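Local coordinates for flagellar protein (Xanthomonas campestris pv. campestris, PDB 3C12) that caps the growing flagellar hook and is probably required for hook formation, perhaps as a scaffold, this chain being its C-terminal part with Ig-like and tudor-like folds, at residues 11-16 / 106-111; 20-25 / 124-129; 33-38 / 89-94. One frame throughout, in Å; residues are numbered along the deposited sequence.

Contact 1: 11-16 / 106-111; sequences GHNVLV and DAPVDS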
loop_
_atom_site.group_PDB
_atom_site.type_symbol
_atom_site.label_atom_id
_atom_site.label_comp_id
_atom_site.label_asym_id
_atom_site.label_seq_id
_atom_site.Cartn_x
_atom_site.Cartn_y
_atom_site.Cartn_z
ATOM N N GLY A 11 -0.748 -21.078 -9.376
ATOM C CA GLY A 11 0.157 -21.257 -10.499
ATOM C C GLY A 11 0.457 -19.980 -11.265
ATOM O O GLY A 11 1.407 -19.918 -12.042
ATOM N N HIS A 12 -0.354 -18.954 -11.045
ATOM C CA HIS A 12 -0.160 -17.685 -11.726
ATOM C C HIS A 12 0.428 -16.629 -10.794
ATOM O O HIS A 12 0.743 -16.918 -9.635
ATOM C CB HIS A 12 -1.492 -17.204 -12.300
ATOM C CG HIS A 12 -2.006 -18.057 -13.421
ATOM N ND1 HIS A 12 -3.210 -17.817 -14.048
ATOM C CD2 HIS A 12 -1.464 -19.131 -14.043
ATOM C CE1 HIS A 12 -3.387 -18.707 -15.008
ATOM N NE2 HIS A 12 -2.342 -19.515 -15.026
ATOM N N ASN A 13 0.589 -15.412 -11.313
ATOM C CA ASN A 13 1.131 -14.296 -10.540
ATOM C C ASN A 13 0.060 -13.252 -10.305
ATOM O O ASN A 13 -0.826 -13.051 -11.132
ATOM C CB ASN A 13 2.330 -13.665 -11.259
ATOM C CG ASN A 13 3.642 -14.342 -10.905
ATOM O OD1 ASN A 13 3.769 -15.560 -10.989
ATOM N ND2 ASN A 13 4.624 -13.551 -10.507
ATOM N N VAL A 14 0.136 -12.594 -9.161
ATOM C CA VAL A 14 -0.838 -11.576 -8.825
ATOM C C VAL A 14 -0.159 -10.316 -8.332
ATOM O O VAL A 14 1.013 -10.324 -7.950
ATOM C CB VAL A 14 -1.812 -12.063 -7.724
ATOM C CG1 VAL A 14 -2.620 -13.239 -8.232
ATOM C CG2 VAL A 14 -1.036 -12.446 -6.469
ATOM N N LEU A 15 -0.911 -9.226 -8.363
ATOM C CA LEU A 15 -0.422 -7.950 -7.897
ATOM C C LEU A 15 -1.245 -7.591 -6.688
ATOM O O LEU A 15 -2.458 -7.440 -6.773
ATOM C CB LEU A 15 -0.574 -6.879 -8.977
ATOM C CG LEU A 15 0.623 -6.687 -9.911
ATOM C CD1 LEU A 15 1.002 -8.006 -10.551
ATOM C CD2 LEU A 15 0.274 -5.664 -10.967
ATOM N N VAL A 16 -0.573 -7.476 -5.555
ATOM C CA VAL A 16 -1.238 -7.129 -4.317
ATOM C C VAL A 16 -0.519 -5.970 -3.650
ATOM O O VAL A 16 0.688 -5.797 -3.806
ATOM C CB VAL A 16 -1.256 -8.328 -3.348
ATOM C CG1 VAL A 16 -2.095 -9.446 -3.927
ATOM C CG2 VAL A 16 0.159 -8.815 -3.104
ATOM N N ASP A 106 4.321 -7.838 -7.214
ATOM C CA ASP A 106 3.969 -9.001 -8.004
ATOM C C ASP A 106 4.554 -10.242 -7.332
ATOM O O ASP A 106 5.737 -10.264 -6.977
ATOM C CB ASP A 106 4.504 -8.886 -9.424
ATOM C CG ASP A 106 4.192 -10.125 -10.254
ATOM O OD1 ASP A 106 4.862 -11.168 -10.045
ATOM O OD2 ASP A 106 3.263 -10.065 -11.092
ATOM N N ALA A 107 3.722 -11.269 -7.167
ATOM C CA ALA A 107 4.149 -12.494 -6.516
ATOM C C ALA A 107 3.417 -13.701 -7.044
ATOM O O ALA A 107 2.250 -13.620 -7.431
ATOM C CB ALA A 107 3.922 -12.394 -5.016
ATOM N N PRO A 108 4.095 -14.855 -7.050
ATOM C CA PRO A 108 3.500 -16.098 -7.534
ATOM C C PRO A 108 2.560 -16.724 -6.493
ATOM O O PRO A 108 2.917 -16.870 -5.321
ATOM C CB PRO A 108 4.722 -16.953 -7.831
ATOM C CG PRO A 108 5.649 -16.565 -6.736
ATOM C CD PRO A 108 5.506 -15.060 -6.675
ATOM N N VAL A 109 1.351 -17.067 -6.931
ATOM C CA VAL A 109 0.352 -17.688 -6.064
ATOM C C VAL A 109 0.709 -19.162 -5.942
ATOM O O VAL A 109 0.246 -19.984 -6.738
ATOM C CB VAL A 109 -1.054 -17.586 -6.669
ATOM C CG1 VAL A 109 -2.061 -18.236 -5.744
ATOM C CG2 VAL A 109 -1.410 -16.134 -6.925
ATOM N N ASP A 110 1.535 -19.488 -4.951
ATOM C CA ASP A 110 1.980 -20.856 -4.743
ATOM C C ASP A 110 0.824 -21.823 -4.537
ATOM O O ASP A 110 0.856 -22.960 -5.024
ATOM C CB ASP A 110 2.932 -20.938 -3.552
ATOM C CG ASP A 110 3.419 -22.360 -3.296
ATOM O OD1 ASP A 110 4.073 -22.942 -4.196
ATOM O OD2 ASP A 110 3.136 -22.897 -2.199
ATOM N N SER A 111 -0.198 -21.377 -3.816
ATOM C CA SER A 111 -1.357 -22.220 -3.566
ATOM C C SER A 111 -2.472 -21.424 -2.924
ATOM O O SER A 111 -2.293 -20.269 -2.536
ATOM C CB SER A 111 -0.982 -23.384 -2.651
ATOM O OG SER A 111 -0.604 -22.914 -1.369
#

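Contact 2: 20-25 / 124-129; sequences QVAIDA and TGLGTS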
loop_
_atom_site.group_PDB
_atom_site.type_symbol
_atom_site.label_atom_id
_atom_site.label_comp_id
_atom_site.label_asym_id
_atom_site.label_seq_id
_atom_site.Cartn_x
_atom_site.Cartn_y
_atom_site.Cartn_z
ATOM N N GLN A 20 6.229 -4.252 1.479
ATOM C CA GLN A 20 7.515 -4.918 1.373
ATOM C C GLN A 20 7.568 -5.877 0.196
ATOM O O GLN A 20 6.544 -6.246 -0.365
ATOM C CB GLN A 20 7.862 -5.642 2.687
ATOM C CG GLN A 20 6.754 -6.484 3.304
ATOM C CD GLN A 20 7.129 -7.048 4.674
ATOM O OE1 GLN A 20 7.555 -6.314 5.563
ATOM N NE2 GLN A 20 6.959 -8.352 4.845
ATOM N N VAL A 21 8.780 -6.247 -0.192
ATOM C CA VAL A 21 9.001 -7.171 -1.298
ATOM C C VAL A 21 9.870 -8.300 -0.766
ATOM O O VAL A 21 10.481 -8.169 0.286
ATOM C CB VAL A 21 9.733 -6.485 -2.469
ATOM C CG1 VAL A 21 8.931 -5.296 -2.959
ATOM C CG2 VAL A 21 11.104 -6.034 -2.027
ATOM N N ALA A 22 9.935 -9.413 -1.477
ATOM C CA ALA A 22 10.747 -10.514 -0.990
ATOM C C ALA A 22 11.642 -11.113 -2.063
ATOM O O ALA A 22 11.318 -11.077 -3.253
ATOM C CB ALA A 22 9.854 -11.592 -0.396
ATOM N N ILE A 23 12.785 -11.642 -1.635
ATOM C CA ILE A 23 13.715 -12.280 -2.554
ATOM C C ILE A 23 14.217 -13.588 -1.969
ATOM O O ILE A 23 14.353 -13.728 -0.751
ATOM C CB ILE A 23 14.956 -11.410 -2.853
ATOM C CG1 ILE A 23 15.543 -10.884 -1.545
ATOM C CG2 ILE A 23 14.603 -10.319 -3.835
ATOM C CD1 ILE A 23 16.901 -10.239 -1.704
ATOM N N ASP A 24 14.464 -14.549 -2.850
ATOM C CA ASP A 24 15.002 -15.837 -2.454
ATOM C C ASP A 24 16.513 -15.643 -2.533
ATOM O O ASP A 24 17.016 -14.557 -2.223
ATOM C CB ASP A 24 14.546 -16.933 -3.422
ATOM C CG ASP A 24 14.714 -16.543 -4.878
ATOM O OD1 ASP A 24 14.518 -17.417 -5.747
ATOM O OD2 ASP A 24 15.031 -15.369 -5.162
ATOM N N ALA A 25 17.243 -16.667 -2.951
ATOM C CA ALA A 25 18.696 -16.529 -3.062
ATOM C C ALA A 25 19.115 -16.271 -4.513
ATOM O O ALA A 25 20.197 -15.748 -4.759
ATOM C CB ALA A 25 19.395 -17.777 -2.511
ATOM N N THR A 124 4.229 -16.815 -2.629
ATOM C CA THR A 124 5.615 -17.204 -2.458
ATOM C C THR A 124 6.483 -16.019 -2.069
ATOM O O THR A 124 6.548 -15.020 -2.789
ATOM C CB THR A 124 6.164 -17.820 -3.741
ATOM O OG1 THR A 124 5.243 -18.811 -4.219
ATOM C CG2 THR A 124 7.514 -18.470 -3.479
ATOM N N GLY A 125 7.139 -16.148 -0.918
ATOM C CA GLY A 125 7.998 -15.101 -0.411
ATOM C C GLY A 125 7.295 -14.118 0.513
ATOM O O GLY A 125 7.744 -13.877 1.640
ATOM N N LEU A 126 6.188 -13.550 0.035
ATOM C CA LEU A 126 5.433 -12.568 0.800
ATOM C C LEU A 126 4.673 -13.176 1.945
ATOM O O LEU A 126 4.728 -12.679 3.062
ATOM C CB LEU A 126 4.453 -11.828 -0.102
ATOM C CG LEU A 126 5.098 -10.869 -1.094
ATOM C CD1 LEU A 126 4.042 -10.281 -2.003
ATOM C CD2 LEU A 126 5.819 -9.776 -0.334
ATOM N N GLY A 127 3.948 -14.248 1.667
ATOM C CA GLY A 127 3.176 -14.878 2.711
ATOM C C GLY A 127 1.710 -15.045 2.359
ATOM O O GLY A 127 1.352 -15.535 1.285
ATOM N N THR A 128 0.848 -14.622 3.266
ATOM C CA THR A 128 -0.575 -14.775 3.051
ATOM C C THR A 128 -1.289 -13.549 2.540
ATOM O O THR A 128 -0.893 -12.413 2.802
ATOM C CB THR A 128 -1.270 -15.247 4.345
ATOM O OG1 THR A 128 -1.687 -16.609 4.173
ATOM C CG2 THR A 128 -2.476 -14.342 4.700
ATOM N N SER A 129 -2.364 -13.796 1.809
ATOM C CA SER A 129 -3.155 -12.719 1.284
ATOM C C SER A 129 -4.574 -13.146 1.028
ATOM O O SER A 129 -4.823 -14.145 0.367
ATOM C CB SER A 129 -2.563 -12.189 -0.017
ATOM O OG SER A 129 -3.398 -11.163 -0.534
#

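Contact 3: 33-38 / 89-94; sequences VAATSA and ATQTDT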
loop_
_atom_site.group_PDB
_atom_site.type_symbol
_atom_site.label_atom_id
_atom_site.label_comp_id
_atom_site.label_asym_id
_atom_site.label_seq_id
_atom_site.Cartn_x
_atom_site.Cartn_y
_atom_site.Cartn_z
ATOM N N VAL A 33 3.522 0.773 -9.532
ATOM C CA VAL A 33 2.961 1.884 -8.786
ATOM C C VAL A 33 2.224 2.783 -9.768
ATOM O O VAL A 33 2.588 2.862 -10.940
ATOM C CB VAL A 33 4.061 2.696 -8.093
ATOM C CG1 VAL A 33 3.490 3.974 -7.553
ATOM C CG2 VAL A 33 4.669 1.887 -6.967
ATOM N N ALA A 34 1.188 3.463 -9.294
ATOM C CA ALA A 34 0.425 4.334 -10.166
ATOM C C ALA A 34 0.842 5.791 -10.028
ATOM O O ALA A 34 0.464 6.460 -9.070
ATOM C CB ALA A 34 -1.050 4.178 -9.877
ATOM N N ALA A 35 1.624 6.265 -10.997
ATOM C CA ALA A 35 2.102 7.649 -11.037
ATOM C C ALA A 35 0.955 8.575 -11.404
ATOM O O ALA A 35 0.205 8.307 -12.337
ATOM C CB ALA A 35 3.219 7.791 -12.054
ATOM N N THR A 36 0.835 9.671 -10.671
ATOM C CA THR A 36 -0.236 10.624 -10.897
ATOM C C THR A 36 0.182 11.803 -11.766
ATOM O O THR A 36 -0.619 12.694 -12.050
ATOM C CB THR A 36 -0.753 11.162 -9.564
ATOM O OG1 THR A 36 0.340 11.723 -8.827
ATOM C CG2 THR A 36 -1.379 10.046 -8.752
ATOM N N SER A 37 1.438 11.805 -12.191
ATOM C CA SER A 37 1.948 12.890 -13.010
ATOM C C SER A 37 3.173 12.420 -13.765
ATOM O O SER A 37 3.674 11.333 -13.513
ATOM C CB SER A 37 2.316 14.082 -12.117
ATOM O OG SER A 37 2.868 15.153 -12.868
ATOM N N ALA A 38 3.640 13.229 -14.706
ATOM C CA ALA A 38 4.838 12.884 -15.454
ATOM C C ALA A 38 6.013 13.272 -14.554
ATOM O O ALA A 38 5.900 14.182 -13.729
ATOM C CB ALA A 38 4.881 13.657 -16.762
ATOM N N ALA A 89 7.857 4.154 -2.191
ATOM C CA ALA A 89 7.904 4.809 -3.484
ATOM C C ALA A 89 7.521 6.257 -3.367
ATOM O O ALA A 89 6.485 6.601 -2.797
ATOM C CB ALA A 89 6.982 4.114 -4.457
ATOM N N THR A 90 8.376 7.112 -3.909
ATOM C CA THR A 90 8.125 8.538 -3.885
ATOM C C THR A 90 8.187 9.109 -5.276
ATOM O O THR A 90 9.158 8.918 -6.010
ATOM C CB THR A 90 9.137 9.271 -3.036
ATOM O OG1 THR A 90 9.250 8.618 -1.768
ATOM C CG2 THR A 90 8.690 10.725 -2.841
ATOM N N GLN A 91 7.131 9.823 -5.621
ATOM C CA GLN A 91 7.019 10.443 -6.922
ATOM C C GLN A 91 7.482 11.883 -6.834
ATOM O O GLN A 91 7.332 12.548 -5.809
ATOM C CB GLN A 91 5.562 10.407 -7.386
ATOM C CG GLN A 91 5.337 10.848 -8.813
ATOM C CD GLN A 91 3.916 11.309 -9.053
ATOM O OE1 GLN A 91 3.542 12.404 -8.641
ATOM N NE2 GLN A 91 3.114 10.473 -9.712
ATOM N N THR A 92 8.063 12.343 -7.930
ATOM C CA THR A 92 8.545 13.706 -8.070
ATOM C C THR A 92 8.097 14.090 -9.472
ATOM O O THR A 92 8.525 13.479 -10.449
ATOM C CB THR A 92 10.078 13.777 -8.004
ATOM O OG1 THR A 92 10.534 13.321 -6.723
ATOM C CG2 THR A 92 10.540 15.202 -8.235
ATOM N N ASP A 93 7.215 15.072 -9.581
ATOM C CA ASP A 93 6.741 15.484 -10.899
ATOM C C ASP A 93 7.658 16.537 -11.511
ATOM O O ASP A 93 8.624 16.979 -10.882
ATOM C CB ASP A 93 5.313 16.042 -10.803
ATOM C CG ASP A 93 5.217 17.274 -9.902
ATOM O OD1 ASP A 93 4.081 17.618 -9.510
ATOM O OD2 ASP A 93 6.260 17.900 -9.586
ATOM N N THR A 94 7.368 16.908 -12.754
ATOM C CA THR A 94 8.137 17.951 -13.432
ATOM C C THR A 94 7.634 19.227 -12.733
ATOM O O THR A 94 6.511 19.696 -12.986
ATOM C CB THR A 94 7.829 17.991 -14.965
ATOM O OG1 THR A 94 6.408 18.073 -15.180
ATOM C CG2 THR A 94 8.377 16.733 -15.654
#

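Contact 1: 11-16 / 106-111
N13 and D106 cross at about a right angle on one face of an antiparallel strand pair, a diagonal step apart, since N13 lies opposite P108 and D106 opposite L15. The carboxylate carbon of D106 is anti to the backbone N (chi1 178°), which carries OD1 to the amide of N13. N13 ND2 donates to D106 OD1 at 2.4 Å. The two flat groups are nearly coplanar: the acceptor lies in the amide plane and offers its syn lone pair, so a flat donor and a flat acceptor suit the place well. N13 OD1 is turned the other way, alongside P108, 3.6 Å from P108 CB. The second carboxylate oxygen, D106 OD2, has the methyl L15 CD1 beside it, and D106 OD1 also forms a long, weak ion pair with K30.

This pairing joins strand 13-17 to the long strand 98-115, in the tudor-like domain. V14 N donates to A107 O at 2.9 Å and A107 N to V14 O at 3.0 Å, the two bonds of a hydrogen-bonded pair. Beyond P108, whose ring nitrogen has no hydrogen to donate, V109 N gives a nearly straight bond to H12 O (2.8 Å), and G11 N closes on V109 O at 3.0 Å. With phi at 95°, a CB on G11 would press against the preceding carbonyl oxygen, so the backbone there calls for glycine.

On the face bearing V14 and A107 the chemistry is apolar. V14 and V109 meet crosswise: V109 CG2 lies against both methyls of V14, CG1 being the closer at 3.4 Å. Branched, apolar valines suit this buried face, and L123 of strand 118-123 packs on both.

Contact 2: 20-25 / 124-129
The methyl group of A22 sits almost squarely over one face of the peptide plane joining G125 and L126, with A22 CB 3.7 Å from both G125 C and G125 O. A second flat group, the peptide joining Q20 and V21, is met obliquely from one face and near its oxygen edge by L126 CD2. The contact thus sets a turn that leads into the tudor-like strand 127-130 against strand 20-23, which belongs to the Ig-like part of the chain and pairs with strand 83-93. Q20 also packs on S99 of the second subunit.

Small residues suit such a close meeting of methyl and main chain. A22 offers just one carbon, pointed at the turn. G125 takes a positive phi (91°) at which a CB would clash with the preceding carbonyl oxygen, and its bare CA lets A22 CB come close. L126 supplies the reach: its CG is anti to the carbonyl carbon (chi1 -70°) and the chain then runs on extended, so that CD2 goes to strand 20-23 and CD1 to A107 on strand 98-115. V105 of that strand also packs on L126, so the leucine wedges between two parts of the fold. The main-chain oxygen of L126 accepts a hydrogen bond from K84 NZ. Across the two segments the contact is purely van der Waals, and its nearest approach by L126 is CD2 to Q20 O, 3.6 Å.

Contact 3: 33-38 / 89-94
Q91, A38 and S37 have the most surface buried, where strand 29-35 and the turn after it face strand 83-93 across the Ig-like beta sandwich. The first bond of Q91's side chain points toward the opposite segment, with CG anti to the backbone N (chi1 -172°) and the chain extended beyond it. The amide arrives under the turn: Q91 CD is 3.6 Å from T36 OG1 and 3.8 Å from T36 N. A glutamine suits the place, long enough to reach the turn from its strand and polar where it meets main chain.

S37 and A38 lie where the chain passes over to strand 39-46. S37 OG, anti to its backbone N, rests 3.3 Å from D93 CB, while the D93 carboxylate turns to A97 N. The touching atom of A38 is its main-chain O, 3.2 Å from D93 CA; alanine adds little bulk beside it. A38 O accepts a bent hydrogen bond (137°) from T94 N, above the carbonyl plane, and a weak one from S37 OG.

Towards the interior V33 CG2 touches A89 CB at 4.1 Å. One bent hydrogen bond therefore spans the segments; the rest is apolar packing and close polar approaches.

Contacts 1 and 2 lie together, about 10 Å between centres, and touch through P108 and T124; contact 3 is about 25 Å from either, on the other side of the chain's centre. Contact 1 is true sheet pairing, partly buried, with main-chain bonds and an amide-carboxylate bond. Contact 2 is a surface contact with no hydrogen bond across it, joining the two folds through methyls and peptide planes. Contact 3, also partly buried, spans a sandwich and mixes packing with polar ends. Strand 83-93 pairs with both strand 20-23 of contact 2 and strand 98-115 of contact 1, and through these neighbours a branched, curled sheet connects the three.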